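Local atomic coordinates of PilM (Pseudomonas aeruginosa, PDB entry 3HG9), a protein that is of unknown function but probably takes part in building or working pili, perhaps conjugative ones. Residues L19-A30 with L57-A68. Residues are numbered along the deposited sequence; the frame is centred on the assembly and turned at random.
Sequences LLLYRSRLAEYA and LQGYIAAGTSYA
The Y22 ring stands edge-on to the hairpin of strands 57-62 and 65-70: G59 CA and A68 CB lie at its rim, near its plane, with Y22 CE2 3.6 Å from G59 CA. The guanidinium of R23 carries L20 CD2 over one face and forms a salt bridge with D88 of the second subunit. L57 comes in obliquely to the Y22 ring, its CD2 3.6 Å from Y22 CD2, the two side chains running past each other in opposite directions. Y22 CG lies opposite the backbone N (chi1 -178°), which carries the ring out to G59, and Y22 CE2 and L26 CD1 both come up against the bare CA of that glycine. L26 CD1 passes G59 CA at 3.7 Å and sits 3.3 Å from Y67 O. Beside L26, A68 CB packs on R23 CB. Farther along, S66 OG rests against the helix backbone, 3.5 Å from A27 CA, while A30 CB meets I61 CD1 at 3.8 Å. No hydrogen bond links segments 19-30 and 57-68; the contact is mostly apolar. Helix 12-31 covers one face of the two-stranded sheet, its segment 19-30 running at 25° to strand 57-62 and nearly antiparallel to 65-68; S66 to A68 continue the sheet into a strand of the second subunit.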
loop_
_atom_site.group_PDB
_atom_site.type_symbol
_atom_site.label_atom_id
_atom_site.label_comp_id
_atom_site.label_asym_id
_atom_site.label_seq_id
_atom_site.Cartn_x
_atom_site.Cartn_y
_atom_site.Cartn_z
ATOM N N LEU B 19 15.527 -0.626 -6.204
ATOM C CA LEU B 19 14.209 -0.961 -6.630
ATOM C C LEU B 19 13.177 0.116 -6.168
ATOM O O LEU B 19 12.432 0.678 -6.990
ATOM C CB LEU B 19 13.847 -2.343 -6.092
ATOM C CG LEU B 19 12.526 -2.828 -6.708
ATOM C CD1 LEU B 19 12.639 -4.349 -6.935
ATOM C CD2 LEU B 19 11.295 -2.557 -5.827
ATOM N N LEU B 20 13.130 0.411 -4.867
ATOM C CA LEU B 20 12.040 1.287 -4.350
ATOM C C LEU B 20 12.155 2.635 -5.019
ATOM O O LEU B 20 11.147 3.286 -5.445
ATOM C CB LEU B 20 12.129 1.444 -2.832
ATOM C CG LEU B 20 11.705 0.102 -2.359
ATOM C CD1 LEU B 20 11.693 -0.016 -0.860
ATOM C CD2 LEU B 20 10.322 -0.245 -3.015
ATOM N N LEU B 21 13.400 3.037 -5.158
ATOM C CA LEU B 21 13.668 4.307 -5.744
ATOM C C LEU B 21 13.238 4.355 -7.218
ATOM O O LEU B 21 12.728 5.383 -7.689
ATOM C CB LEU B 21 15.142 4.543 -5.605
ATOM C CG LEU B 21 15.656 5.837 -6.146
ATOM C CD1 LEU B 21 16.991 5.940 -5.441
ATOM C CD2 LEU B 21 15.794 5.803 -7.687
ATOM N N TYR B 22 13.454 3.264 -7.953
ATOM C CA TYR B 22 13.071 3.211 -9.409
ATOM C C TYR B 22 11.566 3.194 -9.500
ATOM O O TYR B 22 10.946 3.953 -10.259
ATOM C CB TYR B 22 13.575 1.938 -10.010
ATOM C CG TYR B 22 13.331 1.739 -11.474
ATOM C CD1 TYR B 22 14.198 2.259 -12.418
ATOM C CD2 TYR B 22 12.296 0.900 -11.914
ATOM C CE1 TYR B 22 13.967 2.030 -13.835
ATOM C CE2 TYR B 22 12.069 0.643 -13.297
ATOM C CZ TYR B 22 12.885 1.213 -14.236
ATOM O OH TYR B 22 12.653 0.926 -15.563
ATOM N N ARG B 23 10.984 2.345 -8.662
ATOM C CA ARG B 23 9.540 2.284 -8.544
ATOM C C ARG B 23 8.890 3.679 -8.463
ATOM O O ARG B 23 7.871 3.981 -9.139
ATOM C CB ARG B 23 9.093 1.437 -7.322
ATOM C CG ARG B 23 7.555 1.222 -7.350
ATOM C CD ARG B 23 7.044 0.356 -6.264
ATOM N NE ARG B 23 6.807 1.106 -5.026
ATOM C CZ ARG B 23 6.188 0.609 -3.954
ATOM N NH1 ARG B 23 5.739 -0.636 -4.003
ATOM N NH2 ARG B 23 6.030 1.349 -2.824
ATOM N N SER B 24 9.445 4.538 -7.632
ATOM C CA SER B 24 8.773 5.802 -7.432
ATOM C C SER B 24 8.854 6.691 -8.640
ATOM O O SER B 24 7.942 7.490 -8.875
ATOM C CB SER B 24 9.351 6.498 -6.214
ATOM O OG SER B 24 8.927 5.832 -5.080
ATOM N N ARG B 25 9.949 6.588 -9.388
ATOM C CA ARG B 25 10.069 7.274 -10.709
ATOM C C ARG B 25 9.052 6.836 -11.722
ATOM O O ARG B 25 8.599 7.630 -12.504
ATOM C CB ARG B 25 11.441 7.055 -11.305
ATOM C CG ARG B 25 12.501 7.658 -10.456
ATOM C CD ARG B 25 12.214 9.126 -10.227
ATOM N NE ARG B 25 13.349 9.750 -9.563
ATOM C CZ ARG B 25 13.443 11.048 -9.306
ATOM N NH1 ARG B 25 12.451 11.863 -9.672
ATOM N NH2 ARG B 25 14.528 11.518 -8.684
ATOM N N LEU B 26 8.729 5.554 -11.753
ATOM C CA LEU B 26 7.523 5.106 -12.467
ATOM C C LEU B 26 6.236 5.641 -11.819
ATOM O O LEU B 26 5.405 6.166 -12.532
ATOM C CB LEU B 26 7.424 3.599 -12.495
ATOM C CG LEU B 26 8.492 2.770 -13.175
ATOM C CD1 LEU B 26 8.222 1.339 -12.727
ATOM C CD2 LEU B 26 8.392 2.913 -14.715
ATOM N N ALA B 27 6.048 5.512 -10.492
ATOM C CA ALA B 27 4.778 5.939 -9.892
ATOM C C ALA B 27 4.447 7.265 -10.529
ATOM O O ALA B 27 3.340 7.464 -11.002
ATOM C CB ALA B 27 4.857 6.107 -8.380
ATOM N N GLU B 28 5.419 8.163 -10.581
ATOM C CA GLU B 28 5.049 9.556 -10.718
ATOM C C GLU B 28 5.020 10.018 -12.149
ATOM O O GLU B 28 4.253 10.902 -12.505
ATOM C CB GLU B 28 5.932 10.447 -9.858
ATOM C CG GLU B 28 5.389 10.663 -8.415
ATOM C CD GLU B 28 6.419 11.364 -7.545
ATOM O OE1 GLU B 28 6.082 11.885 -6.447
ATOM O OE2 GLU B 28 7.599 11.410 -7.974
ATOM N N TYR B 29 5.856 9.427 -12.966
ATOM C CA TYR B 29 5.751 9.606 -14.361
ATOM C C TYR B 29 4.403 9.052 -14.761
ATOM O O TYR B 29 3.697 9.706 -15.518
ATOM C CB TYR B 29 6.858 8.824 -15.033
ATOM C CG TYR B 29 6.750 8.715 -16.537
ATOM C CD1 TYR B 29 5.792 7.886 -17.120
ATOM C CD2 TYR B 29 7.639 9.411 -17.379
ATOM C CE1 TYR B 29 5.683 7.772 -18.496
ATOM C CE2 TYR B 29 7.560 9.292 -18.796
ATOM C CZ TYR B 29 6.567 8.463 -19.343
ATOM O OH TYR B 29 6.426 8.310 -20.729
ATOM N N ALA B 30 4.046 7.852 -14.271
ATOM C CA ALA B 30 2.765 7.222 -14.589
ATOM C C ALA B 30 1.597 8.218 -14.512
ATOM O O ALA B 30 0.808 8.332 -15.447
ATOM C CB ALA B 30 2.502 6.019 -13.679
ATOM N N LEU B 57 16.655 -4.803 -12.913
ATOM C CA LEU B 57 15.596 -3.853 -12.430
ATOM C C LEU B 57 14.736 -3.373 -13.568
ATOM O O LEU B 57 15.124 -2.486 -14.377
ATOM C CB LEU B 57 16.145 -2.596 -11.734
ATOM C CG LEU B 57 15.447 -2.085 -10.473
ATOM C CD1 LEU B 57 16.123 -0.757 -10.017
ATOM C CD2 LEU B 57 13.938 -1.996 -10.484
ATOM N N GLN B 58 13.545 -3.939 -13.590
ATOM C CA GLN B 58 12.652 -3.733 -14.685
ATOM C C GLN B 58 11.470 -3.061 -14.119
ATOM O O GLN B 58 11.220 -3.216 -12.951
ATOM C CB GLN B 58 12.306 -5.095 -15.299
ATOM C CG GLN B 58 13.462 -5.654 -16.187
ATOM C CD GLN B 58 12.957 -6.740 -17.080
ATOM O OE1 GLN B 58 13.213 -7.937 -16.814
ATOM N NE2 GLN B 58 12.114 -6.355 -18.080
ATOM N N GLY B 59 10.759 -2.298 -14.930
ATOM C CA GLY B 59 9.544 -1.689 -14.478
ATOM C C GLY B 59 8.538 -1.809 -15.584
ATOM O O GLY B 59 8.957 -2.011 -16.708
ATOM N N TYR B 60 7.231 -1.659 -15.265
ATOM C CA TYR B 60 6.109 -1.728 -16.228
ATOM C C TYR B 60 4.983 -0.791 -15.736
ATOM O O TYR B 60 4.992 -0.304 -14.594
ATOM C CB TYR B 60 5.595 -3.186 -16.320
ATOM C CG TYR B 60 4.822 -3.592 -17.576
ATOM C CD1 TYR B 60 5.428 -3.516 -18.838
ATOM C CD2 TYR B 60 3.511 -4.101 -17.511
ATOM C CE1 TYR B 60 4.739 -3.885 -20.011
ATOM C CE2 TYR B 60 2.820 -4.483 -18.677
ATOM C CZ TYR B 60 3.457 -4.371 -19.933
ATOM O OH TYR B 60 2.869 -4.706 -21.146
ATOM N N ILE B 61 4.000 -0.526 -16.566
ATOM C CA ILE B 61 2.846 0.151 -16.058
ATOM C C ILE B 61 1.770 -0.652 -16.716
ATOM O O ILE B 61 1.983 -1.287 -17.791
ATOM C CB ILE B 61 2.794 1.663 -16.439
ATOM C CG1 ILE B 61 3.958 2.397 -15.773
ATOM C CG2 ILE B 61 1.458 2.334 -15.998
ATOM C CD1 ILE B 61 4.226 3.786 -16.268
ATOM N N ALA B 62 0.626 -0.658 -16.052
ATOM C CA ALA B 62 -0.550 -1.324 -16.543
ATOM C C ALA B 62 -1.708 -0.730 -15.702
ATOM O O ALA B 62 -1.599 -0.655 -14.470
ATOM C CB ALA B 62 -0.407 -2.819 -16.350
ATOM N N ALA B 63 -2.787 -0.284 -16.368
ATOM C CA ALA B 63 -3.615 0.786 -15.826
ATOM C C ALA B 63 -2.610 1.899 -15.545
ATOM O O ALA B 63 -1.452 1.750 -15.937
ATOM C CB ALA B 63 -4.348 0.329 -14.531
ATOM N N GLY B 64 -3.021 3.009 -14.918
ATOM C CA GLY B 64 -2.037 3.984 -14.338
ATOM C C GLY B 64 -1.311 3.543 -13.039
ATOM O O GLY B 64 -0.825 4.376 -12.280
ATOM N N THR B 65 -1.232 2.231 -12.812
ATOM C CA THR B 65 -0.522 1.641 -11.695
ATOM C C THR B 65 0.804 1.111 -12.224
ATOM O O THR B 65 0.849 0.562 -13.355
ATOM C CB THR B 65 -1.183 0.364 -11.192
ATOM O OG1 THR B 65 -0.443 -0.754 -11.699
ATOM C CG2 THR B 65 -2.670 0.262 -11.560
ATOM N N SER B 66 1.867 1.189 -11.420
ATOM C CA SER B 66 3.138 0.694 -11.924
ATOM C C SER B 66 3.803 -0.388 -11.067
ATOM O O SER B 66 3.587 -0.459 -9.887
ATOM C CB SER B 66 4.096 1.847 -12.237
ATOM O OG SER B 66 3.865 2.900 -11.341
ATOM N N TYR B 67 4.639 -1.217 -11.706
ATOM C CA TYR B 67 5.373 -2.234 -11.033
ATOM C C TYR B 67 6.870 -2.112 -11.306
ATOM O O TYR B 67 7.280 -1.797 -12.425
ATOM C CB TYR B 67 4.919 -3.551 -11.571
ATOM C CG TYR B 67 3.457 -3.649 -11.853
ATOM C CD1 TYR B 67 2.693 -4.631 -11.239
ATOM C CD2 TYR B 67 2.832 -2.806 -12.747
ATOM C CE1 TYR B 67 1.309 -4.784 -11.510
ATOM C CE2 TYR B 67 1.466 -2.935 -13.005
ATOM C CZ TYR B 67 0.707 -3.930 -12.394
ATOM O OH TYR B 67 -0.689 -4.063 -12.645
ATOM N N ALA B 68 7.696 -2.408 -10.317
ATOM C CA ALA B 68 9.133 -2.500 -10.568
ATOM C C ALA B 68 9.557 -3.895 -10.143
ATOM O O ALA B 68 9.124 -4.324 -9.068
ATOM C CB ALA B 68 9.886 -1.421 -9.724
#